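Local coordinates for formate oxidase (Aspergillus oryzae, PDB 5ZU2), which probably oxidises formate with an FAD cofactor, as a member of the glucose-methanol-choline (GMC) family of flavoprotein oxidoreductases, at residues W65-T70 and Q442-N447; N84-T89 and F509-T514; E226-R231 and T271-M276. The protein carries 1 engineered substitution. All blocks are in the same frame, centred on the assembly; numbering follows the deposited sequence.

Contact 1 of 3, residues W65-T70 and Q442-N447; sequences WAYKTT and QQPNIN. With FAD (flavin-adenine dinucleotide), chain D.
Gln443 turns its amide onto the backbone of Lys68 and grips it twice. OE1 takes the N-H of Lys68 at 2.8 Å, and NE2 gives its own hydrogen to Lys68 O at 2.7 Å; each bond lies on an in-plane lone pair of its acceptor. A second NE2 bond, to Pro444 O, pins the amide's rotation. A chi1 of 69° and an extended chain beyond CG carry the amide to Lys68. CB of Gln443 comes 3.6 Å from CD1 of Tyr67, whose ring plane stands 77° from the amide. Pro444 CD lies more loosely by the same ring; the Tyr67 hydroxyl is held by Glu270. Pairing with both N and O of Lys68, the amide resembles a strand backbone just ahead of strand 445-447, an outer strand of a three-stranded antiparallel sheet, which meets hairpin strand 67-74 at a 40° angle through one bridge. Ile446 sets CD1 against Tyr67 CB, 4.0 Å away, and beside Thr69 OG1, which also binds Asn84. Its carbonyl oxygen accepts Thr70 N at 2.9 Å, while water 1 links Ile446 N to Lys68 O. Asn447 completes the single bridge with Thr70, its CA 3.5 Å from Thr70 O in a CA-H...O contact.

Contact 2 of 3, residues N84-T89 and F509-T514; sequences NTRGKT and FHPTGT. With FAD (flavin-adenine dinucleotide), chain D.
Arg86 reaches the chain opposite through one hydrogen bond, from NH2 to Phe509 O at 3.0 Å. The carbonyl oxygen lies in the guanidinium plane, yet the donor stands well above the carbonyl plane and the N-H...O angle is only 133°, so the bond is bent at both ends. Arg86 NE holds the carbonyl oxygen of its neighbour Thr85 at 2.9 Å, and these two bonds fix the rotation of the planar group. Bends at chi2 and chi3 (-74° and 108°) curl the side chain back far enough for both. Water 3 adds an indirect link: it donates to Pro511 O, receives a weak bond from Arg86 NH1, and is joined to the ribityl hydroxyl O3' of FAD.

Both segments are loops that contribute to the flavin pocket of a GMC oxidoreductase, residues 85-89 from one and Phe509 from the other, and the dimethylbenzene end of the isoalloxazine packs against both. Its C8M methyl lies 2.9 Å from Thr85 O and 3.1 Å from Arg86 NH2. The first separation is too short to be taken at face value; C8M is the carbon oxidised in 8-formyl-FAD.

Van der Waals packing does the rest. The ring of Pro511 lies over one face of the guanidinium, CG above its centre and CD 3.3 Å from NH2. The phenyl of Phe509 receives the C7M methyl of FAD over the middle of one face, 3.5 Å above the plane, in the manner of a CH-pi contact, and its CE1 approaches Thr85 CB at 4.2 Å. The hydroxyl of Thr85 is bonded to Asp64. His510 turns its CB away from residues 84-89 and brings a ring edge towards FAD C10.

Contact 3 of 3, residues E226-R231 and T271-M276; sequences EVHSKR and TPKLLM. With FAD (flavin-adenine dinucleotide), chain D; ACT (acetate ion), chain H.
Leu274 meets Ser229 where strand 227-231 and helix 271-276 run 8.2 Å apart at closest approach, their directions 38° from parallel. The helix follows a strand of the parallel sheet in the Rossmann-like FAD domain, whereas the strand is an outer one of the neighbouring mixed sheet; a classic beta bulge, Lys230 and Arg231 facing Thr245, interrupts it. A chi1 of -163° swings CG of Leu274 away from its own amide nitrogen and carries the two methyls to the strand: CD1 stops 3.5 Å from Ser229 OG and 3.7 Å from the Arg231 backbone N, with CD2 beside the serine CB. Ser229 OG is bonded to Gln266, and the leucine methyls cover it from the helix side.

Adenine recognition lies on the same strand. The backbone N of Ser229 gives FAD N1A a nearly straight hydrogen bond, 3.1 Å and 166°, while N6A rests over one face of the His228 imidazole, towards the rim. His228 NE2 binds Pro440 O and, weakly, an acetate ion that probably came from the crystallisation liquor. Lys273, extended except for a bend at chi3, reaches the same ion and also forms a salt bridge with Glu270, an FAD-binding residue. The acetate O atom lies 2.6 Å from Lys273 NZ and 3.0 Å from His228 NE2, close to the plane of the imidazole.

How the contacts relate
All three contacts border the FAD: contact 3 at the adenine, contact 1 through Trp65 at the adenosine ribose, by a weak bond, and at the adenine edge, and contact 2 at the flavin, with residues 87-89 running back past the ribose. Contacts 1 and 2 have centres about 10 Å apart and are joined by probable backbone hydrogen bonds, Tyr67 O to Asn84 N at 2.7 Å and Trp65 N to Arg86 O at 3.0 Å. Contact 3 lies about 14 Å from contact 1, centre to centre; Lys273 NZ reaches Gln442 O at 2.9 Å, and Trp65 CH2 packs against His228 CE1. From contact 2 it is about 15 Å away, meeting it where Thr514 touches Pro272.

Contact 1 of 3, residues W65-T70 and Q442-N447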
# COMPACT_ATOMS: atom_id res chain seq x y z
N TRP A 65 -0.62 -13.69 -3.50
CA TRP A 65 -1.32 -13.94 -4.75
C TRP A 65 -0.33 -14.09 -5.90
O TRP A 65 -0.61 -14.81 -6.86
CB TRP A 65 -2.32 -12.82 -5.08
CG TRP A 65 -3.59 -12.81 -4.25
CD1 TRP A 65 -3.82 -12.10 -3.08
CD2 TRP A 65 -4.81 -13.52 -4.52
NE1 TRP A 65 -5.09 -12.34 -2.62
CE2 TRP A 65 -5.72 -13.21 -3.48
CE3 TRP A 65 -5.22 -14.40 -5.54
CZ2 TRP A 65 -7.01 -13.75 -3.43
CZ3 TRP A 65 -6.49 -14.93 -5.48
CH2 TRP A 65 -7.38 -14.60 -4.44
N ALA A 66 0.80 -13.40 -5.84
CA ALA A 66 1.86 -13.55 -6.84
C ALA A 66 1.35 -13.26 -8.26
O ALA A 66 1.57 -14.05 -9.18
CB ALA A 66 2.47 -14.95 -6.75
N TYR A 67 0.67 -12.12 -8.43
CA TYR A 67 0.14 -11.77 -9.74
C TYR A 67 1.25 -11.51 -10.75
O TYR A 67 2.30 -10.96 -10.41
CB TYR A 67 -0.73 -10.50 -9.66
CG TYR A 67 -1.99 -10.66 -8.84
CD1 TYR A 67 -2.93 -11.62 -9.18
CD2 TYR A 67 -2.24 -9.84 -7.76
CE1 TYR A 67 -4.09 -11.78 -8.43
CE2 TYR A 67 -3.40 -9.99 -7.01
CZ TYR A 67 -4.32 -10.96 -7.35
OH TYR A 67 -5.46 -11.12 -6.61
N LYS A 68 1.01 -11.90 -11.99
CA LYS A 68 1.75 -11.32 -13.10
C LYS A 68 1.24 -9.90 -13.33
O LYS A 68 0.03 -9.65 -13.25
CB LYS A 68 1.55 -12.14 -14.38
CG LYS A 68 2.13 -13.55 -14.33
CD LYS A 68 1.84 -14.26 -15.63
CE LYS A 68 2.62 -15.56 -15.72
NZ LYS A 68 2.16 -16.30 -16.92
N THR A 69 2.16 -8.97 -13.59
CA THR A 69 1.77 -7.59 -13.83
C THR A 69 2.72 -6.94 -14.83
O THR A 69 3.94 -7.07 -14.70
CB THR A 69 1.78 -6.79 -12.52
OG1 THR A 69 0.72 -7.27 -11.68
CG2 THR A 69 1.59 -5.33 -12.79
N THR A 70 2.15 -6.23 -15.81
CA THR A 70 2.93 -5.37 -16.71
C THR A 70 3.32 -4.10 -15.95
O THR A 70 2.44 -3.32 -15.54
CB THR A 70 2.13 -4.99 -17.97
OG1 THR A 70 1.80 -6.14 -18.74
CG2 THR A 70 2.93 -4.05 -18.83
N GLN A 442 -8.95 -17.10 -12.56
CA GLN A 442 -7.83 -16.48 -13.24
C GLN A 442 -7.59 -15.07 -12.72
O GLN A 442 -8.53 -14.34 -12.38
CB GLN A 442 -8.06 -16.41 -14.75
CG GLN A 442 -7.61 -17.64 -15.45
CD GLN A 442 -7.80 -17.55 -16.94
OE1 GLN A 442 -8.19 -16.50 -17.48
NE2 GLN A 442 -7.55 -18.67 -17.62
N GLN A 443 -6.33 -14.69 -12.65
CA GLN A 443 -6.03 -13.33 -12.27
C GLN A 443 -6.54 -12.37 -13.34
O GLN A 443 -6.72 -12.75 -14.50
CB GLN A 443 -4.53 -13.15 -12.05
CG GLN A 443 -3.64 -13.22 -13.30
CD GLN A 443 -2.27 -12.64 -13.04
OE1 GLN A 443 -1.37 -13.34 -12.55
NE2 GLN A 443 -2.08 -11.37 -13.36
N PRO A 444 -6.86 -11.14 -12.96
CA PRO A 444 -7.11 -10.13 -13.98
C PRO A 444 -5.80 -9.75 -14.64
O PRO A 444 -4.71 -9.99 -14.11
CB PRO A 444 -7.71 -8.97 -13.18
CG PRO A 444 -7.09 -9.12 -11.79
CD PRO A 444 -6.97 -10.61 -11.59
N ASN A 445 -5.90 -9.18 -15.84
CA ASN A 445 -4.72 -8.63 -16.48
C ASN A 445 -4.47 -7.23 -15.91
O ASN A 445 -5.42 -6.48 -15.64
CB ASN A 445 -4.88 -8.68 -18.01
CG ASN A 445 -5.08 -10.14 -18.49
OD1 ASN A 445 -4.68 -11.08 -17.81
ND2 ASN A 445 -5.70 -10.32 -19.64
N ILE A 446 -3.21 -6.94 -15.59
CA ILE A 446 -2.83 -5.78 -14.79
C ILE A 446 -1.71 -5.04 -15.51
O ILE A 446 -0.65 -5.62 -15.77
CB ILE A 446 -2.37 -6.16 -13.37
CG1 ILE A 446 -3.42 -7.02 -12.67
CG2 ILE A 446 -2.10 -4.89 -12.57
CD1 ILE A 446 -2.98 -7.58 -11.32
N ASN A 447 -1.93 -3.76 -15.79
CA ASN A 447 -0.93 -2.89 -16.40
C ASN A 447 -0.78 -1.65 -15.54
O ASN A 447 -1.71 -0.85 -15.43
CB ASN A 447 -1.36 -2.54 -17.82
CG ASN A 447 -0.49 -1.48 -18.46
OD1 ASN A 447 0.66 -1.25 -18.07
ND2 ASN A 447 -1.06 -0.81 -19.44
PA FAD D . -5.97 -6.01 0.69
O1A FAD D . -5.05 -6.64 -0.25
O2A FAD D . -5.37 -5.66 2.05
O5B FAD D . -7.28 -6.94 0.97
C5B FAD D . -7.92 -7.69 -0.09
C4B FAD D . -8.41 -8.99 0.52
O4B FAD D . -9.37 -9.62 -0.36
C3B FAD D . -7.32 -10.03 0.80
O3B FAD D . -7.49 -10.65 2.07
C2B FAD D . -7.53 -11.06 -0.32
O2B FAD D . -7.09 -12.37 0.01
C1B FAD D . -9.05 -10.99 -0.48
N9A FAD D . -9.51 -11.46 -1.78
C8A FAD D . -9.11 -10.99 -2.99
N7A FAD D . -9.67 -11.58 -4.01
C5A FAD D . -10.48 -12.54 -3.44
C6A FAD D . -11.34 -13.51 -3.99
N6A FAD D . -11.52 -13.67 -5.31
N1A FAD D . -12.03 -14.30 -3.13
C2A FAD D . -11.85 -14.13 -1.82
N3A FAD D . -11.06 -13.26 -1.19
C4A FAD D . -10.39 -12.49 -2.06
N1 FAD D . 1.44 0.36 2.61
C2 FAD D . 1.99 1.24 3.50
O2 FAD D . 1.35 2.23 3.90
N3 FAD D . 3.29 1.04 3.97
C4 FAD D . 4.14 -0.01 3.62
O4 FAD D . 5.28 -0.08 4.09
C4X FAD D . 3.54 -0.94 2.67
N5 FAD D . 4.26 -1.97 2.27
C5X FAD D . 3.69 -2.85 1.37
C6 FAD D . 4.44 -3.96 0.96
C7 FAD D . 3.92 -4.89 0.07
C7M FAD D . 4.76 -6.06 -0.36
C8 FAD D . 2.60 -4.72 -0.41
C8M FAD D . 2.00 -5.71 -1.37
C9 FAD D . 1.85 -3.62 0.01
C9A FAD D . 2.37 -2.69 0.89
N10 FAD D . 1.63 -1.58 1.36
C10 FAD D . 2.18 -0.68 2.23
C1' FAD D . 0.29 -1.30 0.85
C2' FAD D . -0.84 -1.70 1.78
O2' FAD D . -0.50 -2.90 2.47
C3' FAD D . -2.08 -1.95 0.92
O3' FAD D . -2.29 -0.87 0.02
C4' FAD D . -3.38 -2.20 1.69
O4' FAD D . -3.15 -3.25 2.63
C5' FAD D . -4.49 -2.50 0.71
O5' FAD D . -5.69 -2.82 1.45
P FAD D . -6.99 -3.32 0.73
O1P FAD D . -7.96 -3.63 1.87
O2P FAD D . -7.33 -2.31 -0.33
O3P FAD D . -6.56 -4.68 0.05
O HOH W 1 -1.10 -8.85 -15.78
O HOH W 2 -0.24 -7.74 -18.07

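Contact 2 of 3, residues N84-T89 and F509-T514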
# COMPACT_ATOMS: atom_id res chain seq x y z
N ASN A 84 3.85 -9.77 -8.48
CA ASN A 84 3.39 -8.49 -7.94
C ASN A 84 2.60 -8.81 -6.67
O ASN A 84 1.48 -9.32 -6.74
CB ASN A 84 2.54 -7.73 -8.94
CG ASN A 84 2.20 -6.32 -8.48
OD1 ASN A 84 2.82 -5.79 -7.56
ND2 ASN A 84 1.24 -5.70 -9.14
N THR A 85 3.20 -8.55 -5.51
CA THR A 85 2.78 -9.18 -4.26
C THR A 85 1.53 -8.52 -3.69
O THR A 85 1.39 -7.31 -3.72
CB THR A 85 3.94 -9.13 -3.28
OG1 THR A 85 4.98 -9.98 -3.76
CG2 THR A 85 3.53 -9.54 -1.84
N ARG A 86 0.60 -9.35 -3.21
CA ARG A 86 -0.64 -8.94 -2.56
C ARG A 86 -1.00 -10.03 -1.56
O ARG A 86 -0.86 -11.21 -1.87
CB ARG A 86 -1.82 -8.79 -3.54
CG ARG A 86 -1.79 -7.62 -4.51
CD ARG A 86 -2.10 -6.37 -3.76
NE ARG A 86 -0.92 -5.54 -3.60
CZ ARG A 86 -0.92 -4.40 -2.93
NH1 ARG A 86 -2.04 -3.98 -2.35
NH2 ARG A 86 0.19 -3.68 -2.84
N GLY A 87 -1.52 -9.63 -0.40
CA GLY A 87 -1.76 -10.59 0.66
C GLY A 87 -2.94 -11.49 0.35
O GLY A 87 -4.00 -11.02 -0.08
N LYS A 88 -2.75 -12.79 0.56
CA LYS A 88 -3.79 -13.81 0.42
C LYS A 88 -3.83 -14.56 1.75
O LYS A 88 -3.11 -15.55 1.94
CB LYS A 88 -3.49 -14.71 -0.76
CG LYS A 88 -4.51 -15.81 -0.99
CD LYS A 88 -4.21 -16.57 -2.30
CE LYS A 88 -5.17 -17.75 -2.45
NZ LYS A 88 -5.04 -18.44 -3.76
N THR A 89 -4.61 -14.01 2.68
CA THR A 89 -4.72 -14.39 4.09
C THR A 89 -5.68 -13.41 4.74
O THR A 89 -5.88 -12.30 4.23
CB THR A 89 -3.38 -14.34 4.81
OG1 THR A 89 -3.59 -14.46 6.22
CG2 THR A 89 -2.66 -13.01 4.52
N PHE A 509 4.47 -0.89 -4.31
CA PHE A 509 3.41 -1.65 -3.65
C PHE A 509 2.24 -0.79 -3.19
O PHE A 509 1.59 -1.12 -2.20
CB PHE A 509 3.98 -2.43 -2.45
CG PHE A 509 5.10 -3.40 -2.83
CD1 PHE A 509 4.84 -4.52 -3.60
CD2 PHE A 509 6.41 -3.16 -2.42
CE1 PHE A 509 5.85 -5.42 -3.96
CE2 PHE A 509 7.42 -4.05 -2.77
CZ PHE A 509 7.14 -5.18 -3.55
N HIS A 510 1.93 0.28 -3.94
CA HIS A 510 0.82 1.14 -3.54
C HIS A 510 -0.30 1.26 -4.57
O HIS A 510 -0.80 2.37 -4.80
CB HIS A 510 1.36 2.55 -3.22
CG HIS A 510 2.52 2.55 -2.29
ND1 HIS A 510 2.68 1.61 -1.29
CD2 HIS A 510 3.58 3.39 -2.18
CE1 HIS A 510 3.78 1.87 -0.62
NE2 HIS A 510 4.35 2.94 -1.14
N PRO A 511 -0.79 0.18 -5.17
CA PRO A 511 -1.80 0.34 -6.22
C PRO A 511 -3.15 0.81 -5.68
O PRO A 511 -3.56 0.42 -4.58
CB PRO A 511 -1.89 -1.06 -6.84
CG PRO A 511 -1.48 -1.96 -5.75
CD PRO A 511 -0.45 -1.25 -4.97
N THR A 512 -3.82 1.67 -6.46
CA THR A 512 -5.07 2.34 -6.08
C THR A 512 -5.95 2.57 -7.31
O THR A 512 -5.50 2.44 -8.45
CB THR A 512 -4.81 3.71 -5.43
OG1 THR A 512 -4.34 4.62 -6.44
CG2 THR A 512 -3.82 3.65 -4.27
N GLY A 513 -7.22 2.92 -7.06
CA GLY A 513 -8.00 3.73 -7.97
C GLY A 513 -8.95 3.03 -8.93
O GLY A 513 -9.63 3.72 -9.69
N THR A 514 -9.08 1.71 -8.85
CA THR A 514 -9.77 0.95 -9.90
C THR A 514 -11.28 0.90 -9.74
O THR A 514 -11.95 0.33 -10.62
CB THR A 514 -9.24 -0.47 -9.95
OG1 THR A 514 -9.23 -1.02 -8.62
CG2 THR A 514 -7.85 -0.51 -10.57
PA FAD D . -5.97 -6.01 0.69
O1A FAD D . -5.05 -6.64 -0.25
O2A FAD D . -5.37 -5.66 2.05
O5B FAD D . -7.28 -6.94 0.97
C5B FAD D . -7.92 -7.69 -0.09
C4B FAD D . -8.41 -8.99 0.52
O4B FAD D . -9.37 -9.62 -0.36
C3B FAD D . -7.32 -10.03 0.80
O3B FAD D . -7.49 -10.65 2.07
C2B FAD D . -7.53 -11.06 -0.32
O2B FAD D . -7.09 -12.37 0.01
C1B FAD D . -9.05 -10.99 -0.48
N9A FAD D . -9.51 -11.46 -1.78
C8A FAD D . -9.11 -10.99 -2.99
N7A FAD D . -9.67 -11.58 -4.01
C5A FAD D . -10.48 -12.54 -3.44
C6A FAD D . -11.34 -13.51 -3.99
N6A FAD D . -11.52 -13.67 -5.31
N1A FAD D . -12.03 -14.30 -3.13
C2A FAD D . -11.85 -14.13 -1.82
N3A FAD D . -11.06 -13.26 -1.19
C4A FAD D . -10.39 -12.49 -2.06
N1 FAD D . 1.44 0.36 2.61
C2 FAD D . 1.99 1.24 3.50
O2 FAD D . 1.35 2.23 3.90
N3 FAD D . 3.29 1.04 3.97
C4 FAD D . 4.14 -0.01 3.62
O4 FAD D . 5.28 -0.08 4.09
C4X FAD D . 3.54 -0.94 2.67
N5 FAD D . 4.26 -1.97 2.27
C5X FAD D . 3.69 -2.85 1.37
C6 FAD D . 4.44 -3.96 0.96
C7 FAD D . 3.92 -4.89 0.07
C7M FAD D . 4.76 -6.06 -0.36
C8 FAD D . 2.60 -4.72 -0.41
C8M FAD D . 2.00 -5.71 -1.37
C9 FAD D . 1.85 -3.62 0.01
C9A FAD D . 2.37 -2.69 0.89
N10 FAD D . 1.63 -1.58 1.36
C10 FAD D . 2.18 -0.68 2.23
C1' FAD D . 0.29 -1.30 0.85
C2' FAD D . -0.84 -1.70 1.78
O2' FAD D . -0.50 -2.90 2.47
C3' FAD D . -2.08 -1.95 0.92
O3' FAD D . -2.29 -0.87 0.02
C4' FAD D . -3.38 -2.20 1.69
O4' FAD D . -3.15 -3.25 2.63
C5' FAD D . -4.49 -2.50 0.71
O5' FAD D . -5.69 -2.82 1.45
P FAD D . -6.99 -3.32 0.73
O1P FAD D . -7.96 -3.63 1.87
O2P FAD D . -7.33 -2.31 -0.33
O3P FAD D . -6.56 -4.68 0.05
O HOH W 3 -3.28 -1.51 -2.73

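Contact 3 of 3, residues E226-R231 and T271-M276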
# COMPACT_ATOMS: atom_id res chain seq x y z
N GLU A 226 -10.59 -19.57 3.32
CA GLU A 226 -10.40 -20.60 2.29
C GLU A 226 -11.60 -20.75 1.35
O GLU A 226 -11.93 -21.85 0.92
CB GLU A 226 -10.10 -21.97 2.92
CG GLU A 226 -9.20 -21.93 4.12
CD GLU A 226 -7.80 -22.22 3.76
OE1 GLU A 226 -7.42 -21.92 2.61
OE2 GLU A 226 -7.07 -22.75 4.63
N VAL A 227 -12.25 -19.64 1.00
CA VAL A 227 -13.29 -19.65 -0.02
C VAL A 227 -12.95 -18.58 -1.04
O VAL A 227 -12.49 -17.49 -0.70
CB VAL A 227 -14.71 -19.43 0.55
CG1 VAL A 227 -15.04 -20.49 1.58
CG2 VAL A 227 -14.89 -18.03 1.13
N HIS A 228 -13.18 -18.91 -2.31
CA HIS A 228 -12.88 -18.04 -3.43
C HIS A 228 -14.17 -17.46 -4.01
O HIS A 228 -15.11 -18.20 -4.31
CB HIS A 228 -12.09 -18.84 -4.47
CG HIS A 228 -11.31 -17.98 -5.40
ND1 HIS A 228 -9.98 -17.70 -5.21
CD2 HIS A 228 -11.66 -17.38 -6.56
CE1 HIS A 228 -9.55 -16.93 -6.20
NE2 HIS A 228 -10.55 -16.73 -7.04
N SER A 229 -14.23 -16.15 -4.15
CA SER A 229 -15.47 -15.53 -4.59
C SER A 229 -15.72 -15.83 -6.05
O SER A 229 -14.80 -15.84 -6.88
CB SER A 229 -15.44 -14.01 -4.38
OG SER A 229 -14.41 -13.41 -5.16
N LYS A 230 -16.96 -16.13 -6.37
CA LYS A 230 -17.31 -16.36 -7.76
C LYS A 230 -17.97 -15.15 -8.38
O LYS A 230 -17.62 -14.78 -9.50
CB LYS A 230 -18.22 -17.59 -7.89
CG LYS A 230 -18.82 -17.69 -9.28
CD LYS A 230 -19.98 -18.65 -9.33
CE LYS A 230 -20.40 -18.90 -10.76
NZ LYS A 230 -21.67 -19.68 -10.81
N ARG A 231 -18.86 -14.48 -7.65
CA ARG A 231 -19.74 -13.48 -8.24
C ARG A 231 -20.51 -12.80 -7.12
O ARG A 231 -20.77 -13.40 -6.07
CB ARG A 231 -20.70 -14.16 -9.23
CG ARG A 231 -21.62 -13.25 -9.98
CD ARG A 231 -22.67 -14.06 -10.74
NE ARG A 231 -22.08 -14.96 -11.71
CZ ARG A 231 -22.70 -16.03 -12.22
NH1 ARG A 231 -23.94 -16.31 -11.82
NH2 ARG A 231 -22.08 -16.81 -13.10
N THR A 271 -11.27 -6.45 -6.57
CA THR A 271 -12.55 -5.74 -6.52
C THR A 271 -13.07 -5.38 -7.92
O THR A 271 -14.23 -5.70 -8.21
CB THR A 271 -12.41 -4.49 -5.65
OG1 THR A 271 -12.53 -4.83 -4.26
CG2 THR A 271 -13.48 -3.42 -6.05
N PRO A 272 -12.30 -4.72 -8.82
CA PRO A 272 -12.85 -4.47 -10.17
C PRO A 272 -13.16 -5.76 -10.93
O PRO A 272 -14.14 -5.81 -11.69
CB PRO A 272 -11.73 -3.67 -10.87
CG PRO A 272 -10.50 -4.04 -10.12
CD PRO A 272 -10.94 -4.19 -8.69
N LYS A 273 -12.33 -6.80 -10.76
CA LYS A 273 -12.61 -8.08 -11.40
C LYS A 273 -13.94 -8.66 -10.92
O LYS A 273 -14.82 -8.98 -11.73
CB LYS A 273 -11.46 -9.06 -11.14
CG LYS A 273 -11.73 -10.47 -11.64
CD LYS A 273 -10.59 -11.39 -11.22
CE LYS A 273 -11.07 -12.77 -10.89
NZ LYS A 273 -10.03 -13.49 -10.08
N LEU A 274 -14.13 -8.77 -9.61
CA LEU A 274 -15.40 -9.32 -9.12
C LEU A 274 -16.58 -8.46 -9.58
O LEU A 274 -17.62 -9.00 -9.98
CB LEU A 274 -15.40 -9.45 -7.60
CG LEU A 274 -16.52 -10.40 -7.09
CD1 LEU A 274 -16.29 -11.84 -7.60
CD2 LEU A 274 -16.70 -10.38 -5.56
N LEU A 275 -16.43 -7.13 -9.56
CA LEU A 275 -17.51 -6.28 -10.08
C LEU A 275 -17.87 -6.66 -11.51
O LEU A 275 -19.05 -6.77 -11.85
CB LEU A 275 -17.15 -4.80 -10.03
CG LEU A 275 -17.31 -4.12 -8.66
CD1 LEU A 275 -16.75 -2.72 -8.69
CD2 LEU A 275 -18.75 -4.11 -8.23
N MET A 276 -16.84 -6.83 -12.35
CA MET A 276 -17.08 -7.11 -13.77
C MET A 276 -17.68 -8.50 -13.98
O MET A 276 -18.56 -8.66 -14.82
CB MET A 276 -15.78 -6.97 -14.56
CG MET A 276 -15.37 -5.51 -14.71
SD MET A 276 -13.98 -5.26 -15.81
CE MET A 276 -12.57 -5.75 -14.81
PA FAD D . -5.97 -6.01 0.69
O1A FAD D . -5.05 -6.64 -0.25
O2A FAD D . -5.37 -5.66 2.05
O5B FAD D . -7.28 -6.94 0.97
C5B FAD D . -7.92 -7.69 -0.09
C4B FAD D . -8.41 -8.99 0.52
O4B FAD D . -9.37 -9.62 -0.36
C3B FAD D . -7.32 -10.03 0.80
O3B FAD D . -7.49 -10.65 2.07
C2B FAD D . -7.53 -11.06 -0.32
O2B FAD D . -7.09 -12.37 0.01
C1B FAD D . -9.05 -10.99 -0.48
N9A FAD D . -9.51 -11.46 -1.78
C8A FAD D . -9.11 -10.99 -2.99
N7A FAD D . -9.67 -11.58 -4.01
C5A FAD D . -10.48 -12.54 -3.44
C6A FAD D . -11.34 -13.51 -3.99
N6A FAD D . -11.52 -13.67 -5.31
N1A FAD D . -12.03 -14.30 -3.13
C2A FAD D . -11.85 -14.13 -1.82
N3A FAD D . -11.06 -13.26 -1.19
C4A FAD D . -10.39 -12.49 -2.06
N1 FAD D . 1.44 0.36 2.61
C2 FAD D . 1.99 1.24 3.50
O2 FAD D . 1.35 2.23 3.90
N3 FAD D . 3.29 1.04 3.97
C4 FAD D . 4.14 -0.01 3.62
O4 FAD D . 5.28 -0.08 4.09
C4X FAD D . 3.54 -0.94 2.67
N5 FAD D . 4.26 -1.97 2.27
C5X FAD D . 3.69 -2.85 1.37
C6 FAD D . 4.44 -3.96 0.96
C7 FAD D . 3.92 -4.89 0.07
C7M FAD D . 4.76 -6.06 -0.36
C8 FAD D . 2.60 -4.72 -0.41
C8M FAD D . 2.00 -5.71 -1.37
C9 FAD D . 1.85 -3.62 0.01
C9A FAD D . 2.37 -2.69 0.89
N10 FAD D . 1.63 -1.58 1.36
C10 FAD D . 2.18 -0.68 2.23
C1' FAD D . 0.29 -1.30 0.85
C2' FAD D . -0.84 -1.70 1.78
O2' FAD D . -0.50 -2.90 2.47
C3' FAD D . -2.08 -1.95 0.92
O3' FAD D . -2.29 -0.87 0.02
C4' FAD D . -3.38 -2.20 1.69
O4' FAD D . -3.15 -3.25 2.63
C5' FAD D . -4.49 -2.50 0.71
O5' FAD D . -5.69 -2.82 1.45
P FAD D . -6.99 -3.32 0.73
O1P FAD D . -7.96 -3.63 1.87
O2P FAD D . -7.33 -2.31 -0.33
O3P FAD D . -6.56 -4.68 0.05
C ACT H . -7.41 -15.25 -8.89
O ACT H . -8.67 -15.26 -8.79
OXT ACT H . -6.65 -14.26 -9.20
CH3 ACT H . -6.71 -16.65 -8.57